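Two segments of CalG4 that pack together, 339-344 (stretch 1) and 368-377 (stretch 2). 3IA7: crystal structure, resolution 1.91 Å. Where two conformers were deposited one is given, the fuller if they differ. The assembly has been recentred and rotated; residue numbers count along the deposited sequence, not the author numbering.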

# COMPACT_ATOMS: atom_id res chain seq x y z
N GLU A 339 20.70 -4.39 18.33
CA GLU A 339 20.60 -5.48 19.31
C GLU A 339 20.33 -6.86 18.68
O GLU A 339 20.88 -7.89 19.10
CB GLU A 339 19.48 -5.15 20.32
CG GLU A 339 19.51 -5.97 21.57
CD GLU A 339 18.21 -5.93 22.37
OE1 GLU A 339 17.25 -5.20 21.98
OE2 GLU A 339 18.17 -6.66 23.40
N LEU A 340 19.49 -6.87 17.67
CA LEU A 340 19.16 -8.09 16.98
C LEU A 340 20.13 -8.45 15.84
O LEU A 340 19.94 -9.49 15.18
CB LEU A 340 17.72 -7.99 16.41
CG LEU A 340 16.64 -7.89 17.52
CD1 LEU A 340 15.28 -7.80 16.90
CD2 LEU A 340 16.76 -9.13 18.40
N GLY A 341 21.08 -7.59 15.55
CA GLY A 341 22.03 -7.87 14.45
C GLY A 341 21.40 -7.83 13.08
O GLY A 341 21.75 -8.63 12.21
N LEU A 342 20.44 -6.91 12.88
CA LEU A 342 19.70 -6.81 11.60
C LEU A 342 20.20 -5.62 10.78
O LEU A 342 19.69 -5.33 9.69
CB LEU A 342 18.19 -6.60 11.85
CG LEU A 342 17.55 -7.70 12.71
CD1 LEU A 342 16.09 -7.30 13.05
CD2 LEU A 342 17.57 -9.04 11.91
N GLY A 343 21.19 -4.92 11.32
CA GLY A 343 21.76 -3.73 10.67
C GLY A 343 22.95 -3.20 11.48
O GLY A 343 23.18 -3.59 12.64
N SER A 344 23.69 -2.31 10.85
CA SER A 344 24.74 -1.57 11.50
C SER A 344 24.33 -0.09 11.65
O SER A 344 23.27 0.35 11.17
CB SER A 344 26.03 -1.72 10.70
OG SER A 344 25.87 -1.12 9.43
N ALA A 368 25.70 -13.34 7.95
CA ALA A 368 24.99 -13.56 9.23
C ALA A 368 23.82 -12.57 9.41
O ALA A 368 22.71 -12.94 9.83
CB ALA A 368 25.98 -13.44 10.41
N VAL A 369 24.10 -11.31 9.09
CA VAL A 369 23.07 -10.27 9.06
C VAL A 369 21.96 -10.64 8.03
O VAL A 369 20.75 -10.62 8.36
CB VAL A 369 23.67 -8.83 8.80
CG1 VAL A 369 22.51 -7.78 8.46
CG2 VAL A 369 24.49 -8.36 10.02
N ARG A 370 22.41 -11.00 6.83
CA ARG A 370 21.59 -11.42 5.70
C ARG A 370 20.57 -12.45 6.16
O ARG A 370 19.36 -12.26 5.97
CB ARG A 370 22.49 -12.00 4.59
CG ARG A 370 21.80 -12.67 3.42
CD ARG A 370 22.64 -12.57 2.12
NE ARG A 370 24.00 -13.12 2.21
CZ ARG A 370 25.13 -12.42 2.11
NH1 ARG A 370 25.14 -11.09 1.93
NH2 ARG A 370 26.28 -13.07 2.23
N GLU A 371 21.07 -13.51 6.78
CA GLU A 371 20.25 -14.61 7.32
C GLU A 371 19.28 -14.20 8.44
O GLU A 371 18.11 -14.64 8.41
CB GLU A 371 21.12 -15.78 7.76
CG GLU A 371 20.32 -17.06 8.07
CD GLU A 371 19.41 -17.59 6.91
OE1 GLU A 371 19.53 -17.17 5.73
OE2 GLU A 371 18.58 -18.48 7.20
N ARG A 372 19.72 -13.38 9.39
CA ARG A 372 18.84 -12.88 10.46
C ARG A 372 17.73 -11.99 9.85
O ARG A 372 16.56 -12.07 10.25
CB ARG A 372 19.63 -12.10 11.50
CG ARG A 372 20.53 -13.00 12.36
CD ARG A 372 21.13 -12.26 13.52
NE ARG A 372 22.12 -11.26 13.14
CZ ARG A 372 23.43 -11.48 13.06
NH1 ARG A 372 23.95 -12.68 13.31
NH2 ARG A 372 24.24 -10.48 12.72
N VAL A 373 18.09 -11.19 8.85
CA VAL A 373 17.10 -10.34 8.17
C VAL A 373 16.05 -11.22 7.39
O VAL A 373 14.83 -10.92 7.34
CB VAL A 373 17.79 -9.26 7.28
CG1 VAL A 373 16.73 -8.51 6.49
CG2 VAL A 373 18.56 -8.25 8.17
N ARG A 374 16.52 -12.28 6.76
CA ARG A 374 15.59 -13.18 6.06
C ARG A 374 14.60 -13.87 7.04
O ARG A 374 13.43 -14.01 6.72
CB ARG A 374 16.36 -14.19 5.23
CG ARG A 374 16.88 -13.52 3.99
CD ARG A 374 17.46 -14.48 3.03
NE ARG A 374 18.18 -13.76 1.98
CZ ARG A 374 19.13 -14.32 1.26
NH1 ARG A 374 19.47 -15.58 1.49
NH2 ARG A 374 19.75 -13.63 0.31
N ARG A 375 15.08 -14.23 8.23
CA ARG A 375 14.19 -14.74 9.30
C ARG A 375 13.20 -13.68 9.73
O ARG A 375 11.99 -13.96 9.92
CB ARG A 375 15.01 -15.28 10.49
CG ARG A 375 15.65 -16.67 10.23
CD ARG A 375 14.98 -17.79 11.11
NE ARG A 375 15.95 -18.80 11.56
CZ ARG A 375 15.85 -19.51 12.69
NH1 ARG A 375 14.82 -19.35 13.52
NH2 ARG A 375 16.80 -20.39 13.00
N MSE A 376 13.67 -12.44 9.85
CA MSE A 376 12.75 -11.32 10.19
C MSE A 376 11.70 -11.08 9.09
O MSE A 376 10.55 -10.78 9.39
CB MSE A 376 13.51 -9.99 10.47
CG MSE A 376 12.57 -8.79 10.84
SE MSE A 376 11.52 -9.20 12.48
CE MSE A 376 12.81 -9.17 13.89
N GLN A 377 12.12 -11.18 7.84
CA GLN A 377 11.19 -11.08 6.71
C GLN A 377 10.05 -12.10 6.81
O GLN A 377 8.87 -11.78 6.57
CB GLN A 377 11.93 -11.25 5.37
CG GLN A 377 11.03 -11.29 4.10
CD GLN A 377 11.87 -11.41 2.81
OE1 GLN A 377 12.90 -12.05 2.80
NE2 GLN A 377 11.38 -10.83 1.72

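The contact joins the turn that follows a helix to one flank of a second helix, of which 368-377 is a part, and buries 329 Å² in all. Its polar part centres on one carbonyl. Arg 372 NE donates to Gly 341 O at 2.8 Å, and Arg 372 NH2 donates to Gly 341 O at 3.1 Å. The oxygen lies at the guanidinium edge, near its plane, so both N-H groups can reach it; the NE bond is the straighter. The Arg 372 side chain starts toward the turn, and its CD packs 3.4 Å from Leu 340 O.

Gly 341 is the first residue to leave helical phi/psi after the preceding helix, in a Schellman motif. Its positive phi favours glycine, and the packing does too: a CB here would lie 2.6 Å from Arg 372 NE, a clash.

The apolar part centres on Leu 342, which is buried and gives up the most area. Its CA-CB bond points away overall, but the side-chain end comes nearer the helix. Leu 342 CD2 meets Val 373 CG2 at 3.9 Å, and Leu 342 CD1 meets Met 376 CE at 3.9 Å. The long side chain of Met 376, a selenomethionine, starts toward the turn, so its CE also reaches Leu 340 CD1, at 4.1 Å. Branched Val 369 fits against the backbone: its CG2 lies 3.5 Å from Gly 341 O.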